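Side-chain contacts in putative methylase (Clostridium difficile, PDB 3LDU), which is probably a ribosomal RNA guanine methyltransferase and binds GTP in its Rossmann-like methyltransferase domain: residues Glu31-Glu36 and Thr41-Glu46; Lys82-Ser87 and Val154-Asp159; Pro112-Ile117 and Ile145-His150. All coordinates share one frame; numbering follows the deposited sequence.

How the contacts relate
All three contacts involve one mixed sheet that runs from the ferredoxin-like region into the THUMP domain, away from the GTP pocket of the methyltransferase domain. Contact 1 pairs strand 31-36, one of the two outermost strands, with its hairpin partner. Contacts 2 and 3 pack a loop and a helix against strands 153-159 and 145-150, which are neighbours in the sheet; their centres lie about 11 Å apart, and they meet through the probable backbone hydrogen bond Thr155 N to Phe148 O (2.7 Å) and through Ile156 against Ile145. The centre of contact 1 is about 18 Å from that of contact 2 and about 23 Å from that of contact 3, and it touches neither.

Contact 1 (Glu31-Glu36 and Thr41-Glu46); sequences EIIKTE and TYKTDE
Ile33 and Lys34 both turn their amides to Thr41 O, a classic beta bulge within the antiparallel hairpin of the ferredoxin-like region. Ile33 N lies 2.7 Å from Thr41 O. Lys34 N lies 3.1 Å from the same Thr41 O. Both donors are tilted from the carbonyl plane and arrive from the same face of it, and one oxygen accepts from two amides. In return Thr41 N gives Lys34 O an almost straight bond (N-H...O 177°). The tight part of the contact centres on the buried Thr41: Lys34 CB sits beside Thr41 CB at 4.0 Å, and Ile33, pointing to the other strand, brings CB to 3.4 Å from Thr41 O and CG1 beside Lys43 N. Farther along, Lys43 N reaches Glu31 O at 2.9 Å. Tyr42 CB makes a close approach to Glu31 O, 3.2 Å; with CG set between the backbone N and the carbonyl carbon (chi1 54°), the ring then leads away from strand 31-36.

The solvent side is looser. The bond from Glu31 N to Lys43 O is weak, and a water bridges the same two atoms. Glu31 and Lys43 run alongside each other, OE1 4.0 Å from Lys43 CD, but the lysine bends twice near its end and Glu31 OE1 stays 5.8 Å from Lys43 NZ, too far for a salt bridge. Another water joins Lys34 NZ to Thr41 OG1.

On the other face of the sheet, Ile32 packs on Ala22, Ile25 and Thr26 of helix 18-27, and Tyr42 adds Ile25 and a hydrogen bond between its OH and Ser11 OG. Strand 39-44 is thus flanked by strand 7-12 and by the edge strand 31-36.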
loop_
_atom_site.group_PDB
_atom_site.type_symbol
_atom_site.label_atom_id
_atom_site.label_comp_id
_atom_site.label_asym_id
_atom_site.label_seq_id
_atom_site.Cartn_x
_atom_site.Cartn_y
_atom_site.Cartn_z
ATOM N N GLU A 31 -18.342 -2.701 -4.108
ATOM C CA GLU A 31 -19.070 -1.595 -3.516
ATOM C C GLU A 31 -18.356 -1.056 -2.281
ATOM O O GLU A 31 -18.068 -1.802 -1.341
ATOM C CB GLU A 31 -20.479 -2.062 -3.135
ATOM C CG GLU A 31 -21.347 -0.971 -2.531
ATOM C CD GLU A 31 -22.645 -1.508 -1.949
ATOM O OE1 GLU A 31 -22.819 -2.747 -1.905
ATOM O OE2 GLU A 31 -23.485 -0.687 -1.531
ATOM N N ILE A 32 -18.084 0.241 -2.275
ATOM C CA ILE A 32 -17.518 0.896 -1.095
ATOM C C ILE A 32 -18.591 1.274 -0.077
ATOM O O ILE A 32 -19.524 2.016 -0.391
ATOM C CB ILE A 32 -16.710 2.135 -1.489
ATOM C CG1 ILE A 32 -15.507 1.698 -2.331
ATOM C CG2 ILE A 32 -16.260 2.909 -0.246
ATOM C CD1 ILE A 32 -14.660 2.811 -2.809
ATOM N N ILE A 33 -18.445 0.755 1.141
ATOM C CA ILE A 33 -19.419 0.949 2.205
ATOM C C ILE A 33 -19.116 2.180 3.050
ATOM O O ILE A 33 -20.021 2.917 3.439
ATOM C CB ILE A 33 -19.450 -0.300 3.142
ATOM C CG1 ILE A 33 -20.068 -1.483 2.410
ATOM C CG2 ILE A 33 -20.196 0.008 4.427
ATOM C CD1 ILE A 33 -21.275 -1.093 1.576
ATOM N N LYS A 34 -17.841 2.390 3.344
ATOM C CA LYS A 34 -17.439 3.480 4.217
ATOM C C LYS A 34 -16.032 3.903 3.854
ATOM O O LYS A 34 -15.159 3.060 3.673
ATOM C CB LYS A 34 -17.471 3.017 5.672
ATOM C CG LYS A 34 -17.383 4.127 6.704
ATOM C CD LYS A 34 -17.252 3.541 8.108
ATOM C CE LYS A 34 -18.119 2.293 8.282
ATOM N NZ LYS A 34 -17.761 1.495 9.499
ATOM N N THR A 35 -15.825 5.211 3.732
ATOM C CA THR A 35 -14.491 5.781 3.524
ATOM C C THR A 35 -14.125 6.635 4.734
ATOM O O THR A 35 -14.826 7.588 5.066
ATOM C CB THR A 35 -14.414 6.645 2.249
ATOM O OG1 THR A 35 -14.756 5.853 1.106
ATOM C CG2 THR A 35 -13.004 7.199 2.063
ATOM N N GLU A 36 -13.044 6.271 5.408
ATOM C CA GLU A 36 -12.621 6.985 6.602
ATOM C C GLU A 36 -11.148 7.275 6.468
ATOM O O GLU A 36 -10.480 6.693 5.617
ATOM C CB GLU A 36 -12.833 6.130 7.847
ATOM C CG GLU A 36 -14.262 5.755 8.117
ATOM C CD GLU A 36 -14.363 4.730 9.222
ATOM O OE1 GLU A 36 -13.984 3.563 8.978
ATOM O OE2 GLU A 36 -14.804 5.096 10.333
ATOM N N THR A 41 -13.879 0.553 3.864
ATOM C CA THR A 41 -14.678 -0.648 4.105
ATOM C C THR A 41 -15.512 -0.919 2.864
ATOM O O THR A 41 -16.134 -0.007 2.320
ATOM C CB THR A 41 -15.595 -0.465 5.324
ATOM O OG1 THR A 41 -14.793 -0.154 6.472
ATOM C CG2 THR A 41 -16.404 -1.737 5.587
ATOM N N TYR A 42 -15.490 -2.159 2.392
ATOM C CA TYR A 42 -16.159 -2.511 1.142
ATOM C C TYR A 42 -16.767 -3.915 1.161
ATOM O O TYR A 42 -16.353 -4.781 1.938
ATOM C CB TYR A 42 -15.215 -2.332 -0.063
ATOM C CG TYR A 42 -13.873 -3.052 0.026
ATOM C CD1 TYR A 42 -13.571 -4.087 -0.838
ATOM C CD2 TYR A 42 -12.911 -2.674 0.954
ATOM C CE1 TYR A 42 -12.350 -4.751 -0.775
ATOM C CE2 TYR A 42 -11.671 -3.332 1.031
ATOM C CZ TYR A 42 -11.406 -4.367 0.160
ATOM O OH TYR A 42 -10.195 -5.019 0.216
ATOM N N LYS A 43 -17.764 -4.116 0.306
ATOM C CA LYS A 43 -18.470 -5.390 0.201
ATOM C C LYS A 43 -18.008 -6.085 -1.063
ATOM O O LYS A 43 -17.831 -5.437 -2.094
ATOM C CB LYS A 43 -19.980 -5.163 0.103
ATOM C CG LYS A 43 -20.765 -5.626 1.314
ATOM C CD LYS A 43 -22.255 -5.373 1.126
ATOM C CE LYS A 43 -22.895 -6.448 0.266
ATOM N NZ LYS A 43 -22.905 -7.761 0.974
ATOM N N THR A 44 -17.825 -7.398 -0.988
ATOM C CA THR A 44 -17.368 -8.173 -2.139
ATOM C C THR A 44 -18.112 -9.494 -2.228
ATOM O O THR A 44 -18.800 -9.891 -1.290
ATOM C CB THR A 44 -15.857 -8.511 -2.040
ATOM O OG1 THR A 44 -15.659 -9.604 -1.131
ATOM C CG2 THR A 44 -15.045 -7.307 -1.545
ATOM N N ASP A 45 -17.973 -10.161 -3.369
ATOM C CA ASP A 45 -18.430 -11.533 -3.518
ATOM C C ASP A 45 -17.386 -12.480 -2.931
ATOM O O ASP A 45 -16.449 -12.042 -2.250
ATOM C CB ASP A 45 -18.691 -11.858 -4.994
ATOM C CG ASP A 45 -17.458 -11.670 -5.867
ATOM O OD1 ASP A 45 -16.340 -11.608 -5.327
ATOM O OD2 ASP A 45 -17.607 -11.592 -7.104
ATOM N N GLU A 46 -17.534 -13.777 -3.196
ATOM C CA GLU A 46 -16.650 -14.763 -2.584
ATOM C C GLU A 46 -15.220 -14.708 -3.116
ATOM O O GLU A 46 -14.321 -15.321 -2.547
ATOM C CB GLU A 46 -17.219 -16.190 -2.727
ATOM C CG GLU A 46 -17.162 -16.739 -4.144
ATOM C CD GLU A 46 -18.470 -16.575 -4.908
ATOM O OE1 GLU A 46 -19.182 -15.563 -4.684
ATOM O OE2 GLU A 46 -18.783 -17.467 -5.734
HETATM O O HOH W 1 -19.725 -5.390 -4.025
HETATM O O HOH W 2 -15.787 -0.780 8.987
HETATM O O HOH W 3 -13.798 2.519 6.644
#

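Contact 2 (Lys82-Ser87 and Val154-Asp159); sequences KRINWS and VTISID
Asp159 OD1, at the end of the strand on which Trp86 packs, is held by a salt bridge to Arg61 NH2 and a hydrogen bond from Thr161 N, while its OD2 accepts from Gly162 N. Before this end of the THUMP-domain strand, Trp86 meets Ile156 and Ile158. It comes from the loop after helix 74-82, where Asn85 is the centre of an inverse gamma turn and its ND2 bonds Ser87 OG at 2.8 Å.

What crosses to the strand is wholly apolar and buried. Trp86 presents the edge of its six-membered ring: CH2 lies 3.6 Å from Ile156 CG2, which sits in the indole plane, and CZ3 lies 4.4 Å from Ile158 CD1. CG of Trp86 is anti to the carbonyl carbon (chi1 -78°), which carries the far end of the indole to the strand although the CB bond does not aim there. NE1 donates to Thr81 O and so helps fix the rotation of the ring, while Ile122, Ser125 and Leu126 of helix 111-129 pack around it. Ile84 serves twice. Its CD1 comes within 4.4 Å of Ile156 CD1, and its CG2 rests 3.7 Å above one face of the Trp86 ring, displaced toward the rim.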
loop_
_atom_site.group_PDB
_atom_site.type_symbol
_atom_site.label_atom_id
_atom_site.label_comp_id
_atom_site.label_asym_id
_atom_site.label_seq_id
_atom_site.Cartn_x
_atom_site.Cartn_y
_atom_site.Cartn_z
ATOM N N LYS A 82 -17.632 -12.408 23.063
ATOM C CA LYS A 82 -17.986 -13.790 23.354
ATOM C C LYS A 82 -19.257 -14.233 22.623
ATOM O O LYS A 82 -19.363 -15.390 22.203
ATOM C CB LYS A 82 -18.151 -13.997 24.864
ATOM C CG LYS A 82 -18.501 -15.442 25.231
ATOM C CD LYS A 82 -18.568 -15.658 26.730
ATOM C CE LYS A 82 -19.070 -17.073 27.035
ATOM N NZ LYS A 82 -19.168 -17.345 28.493
ATOM N N ARG A 83 -20.212 -13.318 22.463
ATOM C CA ARG A 83 -21.491 -13.665 21.844
ATOM C C ARG A 83 -21.390 -13.897 20.340
ATOM O O ARG A 83 -22.288 -14.473 19.741
ATOM C CB ARG A 83 -22.574 -12.626 22.159
ATOM C CG ARG A 83 -22.208 -11.178 21.833
ATOM C CD ARG A 83 -22.270 -10.853 20.337
ATOM N NE ARG A 83 -22.078 -9.422 20.088
ATOM C CZ ARG A 83 -21.903 -8.880 18.886
ATOM N NH1 ARG A 83 -21.886 -9.644 17.802
ATOM N NH2 ARG A 83 -21.744 -7.568 18.766
ATOM N N ILE A 84 -20.307 -13.431 19.726
ATOM C CA ILE A 84 -20.059 -13.708 18.316
ATOM C C ILE A 84 -19.907 -15.216 18.146
ATOM O O ILE A 84 -19.348 -15.879 19.019
ATOM C CB ILE A 84 -18.779 -13.003 17.844
ATOM C CG1 ILE A 84 -18.954 -11.488 17.940
ATOM C CG2 ILE A 84 -18.398 -13.434 16.419
ATOM C CD1 ILE A 84 -17.657 -10.732 17.790
ATOM N N ASN A 85 -20.417 -15.764 17.044
ATOM C CA ASN A 85 -20.265 -17.189 16.785
ATOM C C ASN A 85 -18.919 -17.444 16.135
ATOM O O ASN A 85 -18.810 -17.513 14.909
ATOM C CB ASN A 85 -21.392 -17.729 15.901
ATOM C CG ASN A 85 -21.302 -19.240 15.696
ATOM O OD1 ASN A 85 -21.944 -19.798 14.805
ATOM N ND2 ASN A 85 -20.506 -19.906 16.525
ATOM N N TRP A 86 -17.886 -17.564 16.961
ATOM C CA TRP A 86 -16.533 -17.667 16.437
ATOM C C TRP A 86 -16.253 -18.947 15.652
ATOM O O TRP A 86 -15.399 -18.950 14.767
ATOM C CB TRP A 86 -15.498 -17.430 17.540
ATOM C CG TRP A 86 -15.364 -15.972 17.837
ATOM C CD1 TRP A 86 -15.900 -15.284 18.896
ATOM C CD2 TRP A 86 -14.684 -15.002 17.031
ATOM N NE1 TRP A 86 -15.575 -13.945 18.798
ATOM C CE2 TRP A 86 -14.835 -13.753 17.662
ATOM C CE3 TRP A 86 -13.961 -15.079 15.838
ATOM C CZ2 TRP A 86 -14.275 -12.585 17.144
ATOM C CZ3 TRP A 86 -13.402 -13.908 15.326
ATOM C CH2 TRP A 86 -13.573 -12.684 15.974
ATOM N N SER A 87 -16.964 -20.028 15.971
ATOM C CA SER A 87 -16.778 -21.287 15.250
ATOM C C SER A 87 -17.100 -21.165 13.755
ATOM O O SER A 87 -16.644 -21.977 12.949
ATOM C CB SER A 87 -17.629 -22.398 15.874
ATOM O OG SER A 87 -19.009 -22.107 15.740
ATOM N N VAL A 154 -15.759 -0.617 18.610
ATOM C CA VAL A 154 -14.795 -1.696 18.432
ATOM C C VAL A 154 -15.060 -2.374 17.100
ATOM O O VAL A 154 -16.197 -2.705 16.782
ATOM C CB VAL A 154 -14.962 -2.744 19.538
ATOM C CG1 VAL A 154 -13.992 -3.913 19.336
ATOM C CG2 VAL A 154 -14.780 -2.102 20.925
ATOM N N THR A 155 -14.017 -2.558 16.309
ATOM C CA THR A 155 -14.132 -3.364 15.105
ATOM C C THR A 155 -13.206 -4.552 15.274
ATOM O O THR A 155 -12.028 -4.381 15.564
ATOM C CB THR A 155 -13.740 -2.589 13.844
ATOM O OG1 THR A 155 -14.684 -1.532 13.621
ATOM C CG2 THR A 155 -13.755 -3.523 12.642
ATOM N N ILE A 156 -13.742 -5.762 15.149
ATOM C CA ILE A 156 -12.901 -6.944 15.184
ATOM C C ILE A 156 -12.831 -7.540 13.781
ATOM O O ILE A 156 -13.850 -7.670 13.095
ATOM C CB ILE A 156 -13.419 -8.017 16.202
ATOM C CG1 ILE A 156 -13.483 -7.433 17.613
ATOM C CG2 ILE A 156 -12.487 -9.215 16.237
ATOM C CD1 ILE A 156 -14.041 -8.394 18.642
ATOM N N SER A 157 -11.629 -7.888 13.349
ATOM C CA SER A 157 -11.466 -8.445 12.027
ATOM C C SER A 157 -10.423 -9.545 12.067
ATOM O O SER A 157 -9.729 -9.721 13.071
ATOM C CB SER A 157 -11.018 -7.351 11.049
ATOM O OG SER A 157 -9.763 -6.828 11.449
ATOM N N ILE A 158 -10.324 -10.288 10.968
ATOM C CA ILE A 158 -9.258 -11.273 10.810
ATOM C C ILE A 158 -8.369 -10.841 9.651
ATOM O O ILE A 158 -8.857 -10.504 8.575
ATOM C CB ILE A 158 -9.813 -12.690 10.528
ATOM C CG1 ILE A 158 -10.945 -13.025 11.520
ATOM C CG2 ILE A 158 -8.687 -13.729 10.563
ATOM C CD1 ILE A 158 -11.464 -14.450 11.428
ATOM N N ASP A 159 -7.064 -10.837 9.885
ATOM C CA ASP A 159 -6.096 -10.496 8.844
ATOM C C ASP A 159 -6.052 -11.599 7.785
ATOM O O ASP A 159 -5.819 -12.763 8.123
ATOM C CB ASP A 159 -4.721 -10.320 9.487
ATOM C CG ASP A 159 -3.623 -10.080 8.465
ATOM O OD1 ASP A 159 -3.941 -9.574 7.377
ATOM O OD2 ASP A 159 -2.450 -10.391 8.760
#

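Contact 3 (Pro112-Ile117 and Ile145-His150); sequences PDVQAI and IFVFIH
Val114, in a regular helical turn, stands over two residues of an extended strand, with its CA 8.0 Å from Val147 CA and 9.4 Å from Ile149 CA. This is helix-on-sheet packing in the alpha/beta THUMP domain: helix 111-129 lies against strand 145-150, and aliphatic side chains from both elements fill the space between the backbones. Val147 and Ile149 are two apart in the strand and therefore project from the same face, toward the helix, and Val114 answers both of them.

Within this contact CG1 of Val114 touches both strand residues, whereas CG2 meets Ile149 only. CG1, held anti to the backbone N (chi1 164°), lies 3.7 Å from Val147 CG1, the two valines crossing at an oblique angle. Val114 CG2 reaches Ile149 CD1 at 3.9 Å, and here the side chains approach tip to tip. Ile149 gets there because its CG1 branch is extended, with CD1 anti to CA (chi2 -178°), so that the terminal methyl is the part nearest the helix. The surface buried between the segments is small, about 120 Å², but the three residues that make it are all buried.

Leu108 also packs on Val114 and Ser106 on Ile149, while Ile117, one turn farther along the helix, turns to Phe74, Leu77 and Phe78 of helix 74-82. At the helix flank, Gln115 NE2 donates to Ile98 O at the start of strand 98-104. Between the valine and the isoleucine the fit is shared by both methyls, for Val114 CG1 also lies 4.1 Å from Ile149 CD1.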
loop_
_atom_site.group_PDB
_atom_site.type_symbol
_atom_site.label_atom_id
_atom_site.label_comp_id
_atom_site.label_asym_id
_atom_site.label_seq_id
_atom_site.Cartn_x
_atom_site.Cartn_y
_atom_site.Cartn_z
ATOM N N PRO A 112 -2.913 -3.925 25.386
ATOM C CA PRO A 112 -2.625 -5.323 25.739
ATOM C C PRO A 112 -3.774 -5.959 26.520
ATOM O O PRO A 112 -3.996 -7.167 26.388
ATOM C CB PRO A 112 -1.370 -5.219 26.610
ATOM C CG PRO A 112 -0.714 -3.913 26.167
ATOM C CD PRO A 112 -1.873 -3.000 25.876
ATOM N N ASP A 113 -4.490 -5.167 27.316
ATOM C CA ASP A 113 -5.651 -5.681 28.044
ATOM C C ASP A 113 -6.823 -5.966 27.111
ATOM O O ASP A 113 -7.570 -6.943 27.310
ATOM C CB ASP A 113 -6.058 -4.732 29.167
ATOM C CG ASP A 113 -5.013 -4.665 30.259
ATOM O OD1 ASP A 113 -4.591 -5.742 30.742
ATOM O OD2 ASP A 113 -4.593 -3.545 30.618
ATOM N N VAL A 114 -6.969 -5.127 26.087
ATOM C CA VAL A 114 -7.963 -5.365 25.043
ATOM C C VAL A 114 -7.676 -6.720 24.387
ATOM O O VAL A 114 -8.586 -7.532 24.173
ATOM C CB VAL A 114 -7.951 -4.245 23.983
ATOM C CG1 VAL A 114 -8.692 -4.666 22.715
ATOM C CG2 VAL A 114 -8.529 -2.952 24.553
ATOM N N GLN A 115 -6.406 -6.967 24.085
ATOM C CA GLN A 115 -5.996 -8.213 23.445
ATOM C C GLN A 115 -6.318 -9.416 24.324
ATOM O O GLN A 115 -6.831 -10.416 23.829
ATOM C CB GLN A 115 -4.499 -8.222 23.123
ATOM C CG GLN A 115 -4.069 -7.257 22.013
ATOM C CD GLN A 115 -2.549 -7.252 21.875
ATOM O OE1 GLN A 115 -1.852 -6.644 22.681
ATOM N NE2 GLN A 115 -2.030 -7.974 20.881
ATOM N N ALA A 116 -6.002 -9.318 25.616
ATOM C CA ALA A 116 -6.221 -10.436 26.532
ATOM C C ALA A 116 -7.704 -10.742 26.680
ATOM O O ALA A 116 -8.088 -11.899 26.689
ATOM C CB ALA A 116 -5.617 -10.156 27.902
ATOM N N ILE A 117 -8.523 -9.703 26.819
ATOM C CA ILE A 117 -9.957 -9.887 27.017
ATOM C C ILE A 117 -10.605 -10.498 25.770
ATOM O O ILE A 117 -11.446 -11.396 25.872
ATOM C CB ILE A 117 -10.660 -8.564 27.411
ATOM C CG1 ILE A 117 -10.288 -8.162 28.845
ATOM C CG2 ILE A 117 -12.181 -8.687 27.265
ATOM C CD1 ILE A 117 -11.018 -8.963 29.928
ATOM N N ILE A 145 -6.167 -12.257 14.662
ATOM C CA ILE A 145 -7.290 -11.400 15.010
ATOM C C ILE A 145 -6.797 -9.976 15.260
ATOM O O ILE A 145 -5.825 -9.768 15.991
ATOM C CB ILE A 145 -8.013 -11.934 16.264
ATOM C CG1 ILE A 145 -8.349 -13.429 16.104
ATOM C CG2 ILE A 145 -9.268 -11.119 16.560
ATOM C CD1 ILE A 145 -9.335 -13.754 14.973
ATOM N N PHE A 146 -7.463 -9.008 14.637
ATOM C CA PHE A 146 -7.111 -7.598 14.806
ATOM C C PHE A 146 -8.272 -6.860 15.470
ATOM O O PHE A 146 -9.431 -7.046 15.082
ATOM C CB PHE A 146 -6.814 -6.964 13.444
ATOM C CG PHE A 146 -5.400 -7.186 12.942
ATOM C CD1 PHE A 146 -4.861 -8.469 12.830
ATOM C CD2 PHE A 146 -4.617 -6.105 12.554
ATOM C CE1 PHE A 146 -3.565 -8.656 12.350
ATOM C CE2 PHE A 146 -3.325 -6.296 12.074
ATOM C CZ PHE A 146 -2.804 -7.568 11.973
ATOM N N VAL A 147 -7.971 -6.015 16.456
ATOM C CA VAL A 147 -9.007 -5.247 17.145
ATOM C C VAL A 147 -8.687 -3.764 16.994
ATOM O O VAL A 147 -7.543 -3.358 17.203
ATOM C CB VAL A 147 -9.076 -5.584 18.649
ATOM C CG1 VAL A 147 -10.238 -4.851 19.318
ATOM C CG2 VAL A 147 -9.219 -7.084 18.856
ATOM N N PHE A 148 -9.693 -2.979 16.614
ATOM C CA PHE A 148 -9.513 -1.546 16.391
ATOM C C PHE A 148 -10.631 -0.820 17.133
ATOM O O PHE A 148 -11.807 -1.093 16.902
ATOM C CB PHE A 148 -9.592 -1.249 14.889
ATOM C CG PHE A 148 -9.476 0.207 14.542
ATOM C CD1 PHE A 148 -8.231 0.810 14.450
ATOM C CD2 PHE A 148 -10.612 0.962 14.277
ATOM C CE1 PHE A 148 -8.117 2.152 14.124
ATOM C CE2 PHE A 148 -10.497 2.307 13.942
ATOM C CZ PHE A 148 -9.254 2.897 13.875
ATOM N N ILE A 149 -10.266 0.079 18.046
ATOM C CA ILE A 149 -11.259 0.834 18.805
ATOM C C ILE A 149 -11.091 2.327 18.546
ATOM O O ILE A 149 -10.000 2.876 18.692
ATOM C CB ILE A 149 -11.178 0.542 20.317
ATOM C CG1 ILE A 149 -11.044 -0.975 20.563
ATOM C CG2 ILE A 149 -12.424 1.081 21.035
ATOM C CD1 ILE A 149 -11.013 -1.386 22.042
ATOM N N HIS A 150 -12.177 2.971 18.127
ATOM C CA HIS A 150 -12.125 4.395 17.837
ATOM C C HIS A 150 -13.370 5.032 18.421
ATOM O O HIS A 150 -14.490 4.630 18.101
ATOM C CB HIS A 150 -12.042 4.628 16.332
ATOM C CG HIS A 150 -12.026 6.077 15.956
ATOM N ND1 HIS A 150 -10.885 6.847 16.016
ATOM C CD2 HIS A 150 -13.015 6.898 15.550
ATOM C CE1 HIS A 150 -11.170 8.080 15.640
ATOM N NE2 HIS A 150 -12.458 8.139 15.347
#